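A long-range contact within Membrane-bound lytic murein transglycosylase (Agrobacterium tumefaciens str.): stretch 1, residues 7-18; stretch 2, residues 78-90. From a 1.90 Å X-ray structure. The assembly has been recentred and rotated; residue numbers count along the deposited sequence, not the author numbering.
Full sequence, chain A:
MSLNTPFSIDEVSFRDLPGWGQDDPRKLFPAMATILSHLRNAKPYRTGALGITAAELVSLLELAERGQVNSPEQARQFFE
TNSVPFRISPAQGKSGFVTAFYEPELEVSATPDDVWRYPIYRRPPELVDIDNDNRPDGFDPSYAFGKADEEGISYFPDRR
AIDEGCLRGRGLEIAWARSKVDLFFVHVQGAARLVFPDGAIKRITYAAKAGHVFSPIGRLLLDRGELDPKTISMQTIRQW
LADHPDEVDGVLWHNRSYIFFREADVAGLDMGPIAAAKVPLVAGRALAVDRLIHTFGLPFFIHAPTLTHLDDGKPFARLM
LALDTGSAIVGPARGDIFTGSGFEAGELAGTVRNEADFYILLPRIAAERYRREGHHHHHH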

# COMPACT_ATOMS: atom_id res chain seq x y z
N PHE A 7 -13.98 -13.39 11.70
CA PHE A 7 -14.42 -13.63 10.29
C PHE A 7 -14.36 -15.12 9.92
O PHE A 7 -13.74 -15.92 10.62
CB PHE A 7 -13.54 -12.81 9.33
CG PHE A 7 -12.12 -13.29 9.25
CD1 PHE A 7 -11.70 -14.11 8.20
CD2 PHE A 7 -11.18 -12.93 10.23
CE1 PHE A 7 -10.39 -14.56 8.14
CE2 PHE A 7 -9.87 -13.37 10.18
CZ PHE A 7 -9.47 -14.19 9.13
N SER A 8 -15.00 -15.48 8.81
CA SER A 8 -14.93 -16.86 8.33
C SER A 8 -14.43 -16.93 6.88
O SER A 8 -14.54 -15.97 6.12
CB SER A 8 -16.28 -17.55 8.47
OG SER A 8 -17.17 -17.15 7.45
N ILE A 9 -13.85 -18.07 6.52
CA ILE A 9 -13.57 -18.32 5.12
C ILE A 9 -14.15 -19.67 4.73
O ILE A 9 -13.98 -20.66 5.44
CB ILE A 9 -12.06 -18.22 4.73
CG1 ILE A 9 -11.25 -19.41 5.26
CG2 ILE A 9 -11.47 -16.86 5.16
CD1 ILE A 9 -9.80 -19.42 4.78
N ASP A 10 -14.85 -19.68 3.61
CA ASP A 10 -15.61 -20.84 3.19
C ASP A 10 -15.31 -21.21 1.76
O ASP A 10 -15.33 -20.36 0.87
CB ASP A 10 -17.10 -20.54 3.35
CG ASP A 10 -17.46 -20.18 4.77
OD1 ASP A 10 -17.46 -21.09 5.63
OD2 ASP A 10 -17.72 -18.98 5.04
N GLU A 11 -15.04 -22.49 1.53
CA GLU A 11 -14.70 -22.98 0.20
C GLU A 11 -15.82 -22.70 -0.80
O GLU A 11 -17.00 -22.86 -0.49
CB GLU A 11 -14.39 -24.47 0.24
CG GLU A 11 -13.96 -25.04 -1.10
CD GLU A 11 -13.50 -26.48 -1.02
OE1 GLU A 11 -13.58 -27.10 0.05
OE2 GLU A 11 -13.03 -26.99 -2.06
N VAL A 12 -15.43 -22.25 -2.00
CA VAL A 12 -16.33 -22.14 -3.14
C VAL A 12 -15.66 -22.86 -4.30
O VAL A 12 -14.55 -23.39 -4.16
CB VAL A 12 -16.65 -20.67 -3.53
CG1 VAL A 12 -17.44 -19.95 -2.44
CG2 VAL A 12 -15.35 -19.89 -3.88
N SER A 13 -16.35 -22.89 -5.44
CA SER A 13 -15.84 -23.40 -6.69
C SER A 13 -15.45 -22.22 -7.57
O SER A 13 -15.94 -21.10 -7.35
CB SER A 13 -16.94 -24.22 -7.38
OG SER A 13 -16.76 -24.21 -8.79
N PHE A 14 -14.58 -22.44 -8.56
CA PHE A 14 -14.19 -21.36 -9.47
C PHE A 14 -15.40 -20.82 -10.27
O PHE A 14 -15.42 -19.66 -10.66
CB PHE A 14 -13.01 -21.75 -10.38
CG PHE A 14 -11.66 -21.64 -9.69
CD1 PHE A 14 -10.97 -20.43 -9.66
CD2 PHE A 14 -11.09 -22.76 -9.09
CE1 PHE A 14 -9.72 -20.33 -9.04
CE2 PHE A 14 -9.83 -22.67 -8.46
CZ PHE A 14 -9.16 -21.44 -8.43
N ARG A 15 -16.41 -21.68 -10.47
CA ARG A 15 -17.72 -21.27 -11.01
C ARG A 15 -18.45 -20.22 -10.16
O ARG A 15 -19.32 -19.53 -10.67
CB ARG A 15 -18.65 -22.48 -11.16
CG ARG A 15 -18.53 -23.20 -12.48
CD ARG A 15 -17.48 -24.29 -12.43
NE ARG A 15 -17.96 -25.51 -13.08
CZ ARG A 15 -17.27 -26.65 -13.14
NH1 ARG A 15 -16.06 -26.74 -12.60
NH2 ARG A 15 -17.80 -27.71 -13.76
N ASP A 16 -18.10 -20.12 -8.88
CA ASP A 16 -18.74 -19.16 -8.00
C ASP A 16 -18.09 -17.77 -8.03
O ASP A 16 -18.60 -16.83 -7.42
CB ASP A 16 -18.75 -19.70 -6.56
CG ASP A 16 -19.62 -20.95 -6.41
OD1 ASP A 16 -20.77 -20.94 -6.91
OD2 ASP A 16 -19.15 -21.94 -5.79
N LEU A 17 -16.97 -17.64 -8.73
CA LEU A 17 -16.25 -16.36 -8.79
C LEU A 17 -16.76 -15.59 -9.98
O LEU A 17 -16.43 -15.93 -11.12
CB LEU A 17 -14.73 -16.59 -8.89
CG LEU A 17 -13.84 -16.77 -7.65
CD1 LEU A 17 -14.44 -17.69 -6.63
CD2 LEU A 17 -12.45 -17.29 -8.09
N PRO A 18 -17.60 -14.57 -9.74
CA PRO A 18 -18.23 -13.86 -10.86
C PRO A 18 -17.19 -13.20 -11.75
O PRO A 18 -16.33 -12.45 -11.27
CB PRO A 18 -19.11 -12.82 -10.17
CG PRO A 18 -19.33 -13.36 -8.78
CD PRO A 18 -18.01 -14.00 -8.44
N PHE A 78 -4.03 -22.75 -14.65
CA PHE A 78 -3.01 -22.90 -13.63
C PHE A 78 -3.61 -22.80 -12.22
O PHE A 78 -3.35 -23.66 -11.36
CB PHE A 78 -1.92 -21.84 -13.78
CG PHE A 78 -0.97 -21.83 -12.62
CD1 PHE A 78 0.02 -22.81 -12.52
CD2 PHE A 78 -1.08 -20.86 -11.60
CE1 PHE A 78 0.89 -22.85 -11.40
CE2 PHE A 78 -0.23 -20.89 -10.50
CZ PHE A 78 0.77 -21.89 -10.40
N PHE A 79 -4.39 -21.75 -11.98
CA PHE A 79 -4.97 -21.52 -10.65
C PHE A 79 -6.02 -22.56 -10.29
O PHE A 79 -6.08 -23.02 -9.14
CB PHE A 79 -5.52 -20.09 -10.51
CG PHE A 79 -4.43 -19.04 -10.51
CD1 PHE A 79 -3.63 -18.85 -9.37
CD2 PHE A 79 -4.15 -18.31 -11.66
CE1 PHE A 79 -2.59 -17.91 -9.38
CE2 PHE A 79 -3.10 -17.38 -11.67
CZ PHE A 79 -2.32 -17.19 -10.53
N GLU A 80 -6.86 -22.92 -11.26
CA GLU A 80 -7.88 -23.97 -11.06
C GLU A 80 -7.29 -25.31 -10.66
O GLU A 80 -7.86 -25.99 -9.83
CB GLU A 80 -8.76 -24.13 -12.30
CG GLU A 80 -9.45 -22.84 -12.68
CD GLU A 80 -10.57 -23.02 -13.67
OE1 GLU A 80 -11.25 -24.07 -13.61
OE2 GLU A 80 -10.78 -22.08 -14.49
N THR A 81 -6.14 -25.66 -11.22
CA THR A 81 -5.44 -26.90 -10.92
C THR A 81 -4.72 -26.86 -9.57
O THR A 81 -4.70 -27.86 -8.84
CB THR A 81 -4.42 -27.24 -12.05
OG1 THR A 81 -5.13 -27.46 -13.27
CG2 THR A 81 -3.58 -28.49 -11.73
N ASN A 82 -4.15 -25.70 -9.23
CA ASN A 82 -3.14 -25.62 -8.17
C ASN A 82 -3.54 -24.83 -6.93
O ASN A 82 -2.77 -24.73 -5.96
CB ASN A 82 -1.83 -25.10 -8.77
CG ASN A 82 -1.23 -26.06 -9.76
OD1 ASN A 82 -0.97 -27.22 -9.43
ND2 ASN A 82 -1.01 -25.59 -10.99
N SER A 83 -4.76 -24.29 -6.94
CA SER A 83 -5.25 -23.56 -5.78
C SER A 83 -6.74 -23.82 -5.54
O SER A 83 -7.45 -24.32 -6.43
CB SER A 83 -4.99 -22.06 -5.94
OG SER A 83 -5.80 -21.50 -6.97
N VAL A 84 -7.20 -23.49 -4.34
CA VAL A 84 -8.61 -23.65 -3.96
C VAL A 84 -9.14 -22.32 -3.45
O VAL A 84 -8.55 -21.74 -2.54
CB VAL A 84 -8.76 -24.70 -2.85
CG1 VAL A 84 -10.24 -24.85 -2.44
CG2 VAL A 84 -8.16 -26.04 -3.29
N PRO A 85 -10.27 -21.83 -4.02
CA PRO A 85 -10.82 -20.52 -3.64
C PRO A 85 -11.76 -20.59 -2.43
O PRO A 85 -12.54 -21.55 -2.27
CB PRO A 85 -11.61 -20.10 -4.88
CG PRO A 85 -11.97 -21.39 -5.60
CD PRO A 85 -11.12 -22.50 -5.03
N PHE A 86 -11.68 -19.55 -1.60
CA PHE A 86 -12.50 -19.42 -0.39
C PHE A 86 -13.04 -18.00 -0.32
O PHE A 86 -12.28 -17.04 -0.47
CB PHE A 86 -11.64 -19.66 0.85
CG PHE A 86 -11.16 -21.06 1.01
CD1 PHE A 86 -11.79 -21.91 1.92
CD2 PHE A 86 -10.08 -21.54 0.29
CE1 PHE A 86 -11.35 -23.22 2.09
CE2 PHE A 86 -9.64 -22.85 0.44
CZ PHE A 86 -10.28 -23.69 1.36
N ARG A 87 -14.34 -17.87 -0.10
CA ARG A 87 -14.96 -16.56 0.14
C ARG A 87 -14.57 -16.10 1.54
O ARG A 87 -14.68 -16.86 2.50
CB ARG A 87 -16.49 -16.65 0.04
CG ARG A 87 -17.21 -15.31 0.11
CD ARG A 87 -18.75 -15.48 0.06
NE ARG A 87 -19.20 -15.75 -1.32
CZ ARG A 87 -19.66 -16.92 -1.74
NH1 ARG A 87 -19.78 -17.94 -0.89
NH2 ARG A 87 -20.03 -17.07 -3.01
N ILE A 88 -14.09 -14.87 1.65
CA ILE A 88 -13.82 -14.28 2.96
C ILE A 88 -15.08 -13.53 3.41
O ILE A 88 -15.57 -12.65 2.70
CB ILE A 88 -12.61 -13.34 2.93
CG1 ILE A 88 -11.34 -14.10 2.49
CG2 ILE A 88 -12.40 -12.67 4.32
CD1 ILE A 88 -10.15 -13.19 2.16
N SER A 89 -15.60 -13.87 4.59
CA SER A 89 -16.78 -13.18 5.12
C SER A 89 -16.47 -12.48 6.44
O SER A 89 -16.28 -13.16 7.45
CB SER A 89 -17.93 -14.17 5.31
OG SER A 89 -18.40 -14.66 4.07
N PRO A 90 -16.42 -11.13 6.43
CA PRO A 90 -16.09 -10.31 7.60
C PRO A 90 -17.01 -10.57 8.81
O PRO A 90 -18.18 -10.90 8.62
CB PRO A 90 -16.34 -8.88 7.09
CG PRO A 90 -16.12 -8.99 5.62
CD PRO A 90 -16.71 -10.30 5.25
O HOH W 1 -17.17 -16.98 3.77

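Two segments far apart in sequence can be joined by a short antiparallel ladder, with side chains finishing the job where the ladder stops. The lytic transglycosylase illustrates this well: residues 7-18 and 78-90 bury 911 Å² between them, counting both sides.

The backbone comes first. Strand 8-11 runs against strand 83-89 with their directions 145° apart, so the pair is antiparallel but visibly twisted. Ser 8 and Ser 89 form a hydrogen-bonded pair, Ser 8 N to Ser 89 O at 3.0 Å and Ser 89 N to Ser 8 O at 2.8 Å, both nearly linear. Two residues on, Asp 10 N donates to Arg 87 O at 3.0 Å and Arg 87 N to Asp 10 O at 2.8 Å. A fifth bond, Val 12 N to Pro 85 O at 3.0 Å, has no reciprocal partner, because proline lacks an amide hydrogen. Between these bonded pairs, CA-H groups approach carbonyl oxygens, as in Ile 9 CA to Arg 87 O at 3.2 Å.

Alternation along the strands sorts the side chains. Ile 9, Glu 11, Phe 86 and Ile 88 share one face, where apolar contact predominates: Ile 9 CG2 lies 3.8 Å from Ile 88 CG1, and even the acidic Glu 11 lays its CB 3.8 Å from Phe 86 CE1. Ser 8, Asp 10, Arg 87 and Ser 89 occupy the other face. There Ser 8 OG donates to Asp 10 OD2 at 3.1 Å within its own strand, while a water links the strands, donating to Asp 10 OD2 (2.4 Å) and Arg 87 O (2.8 Å) and accepting from Ser 89 OG (2.6 Å). The aliphatic Val 12 CG1 covers one face of the Arg 87 guanidinium, 3.5 Å from NH1.

Beyond the ladder, an aromatic ring takes over. Phe 14, in a 3-10 segment, points toward the second stretch and is sandwiched: Pro 85 CG sits 3.8 Å from the centroid of the Phe 14 ring over one face, and Glu 80 CG sits 4.0 Å from that centroid over the opposite face. Both are CH-pi contacts, setting C-H groups against the ring's electron cloud. Ser 83 O approaches the ring edge, 3.5 Å from Phe 14 CE2, where the ring hydrogens carry partial positive charge. Pro 85 also meets Val 12 and Leu 17, with its CB 3.9 Å from Val 12 CG2 and 4.1 Å from Leu 17 CD1.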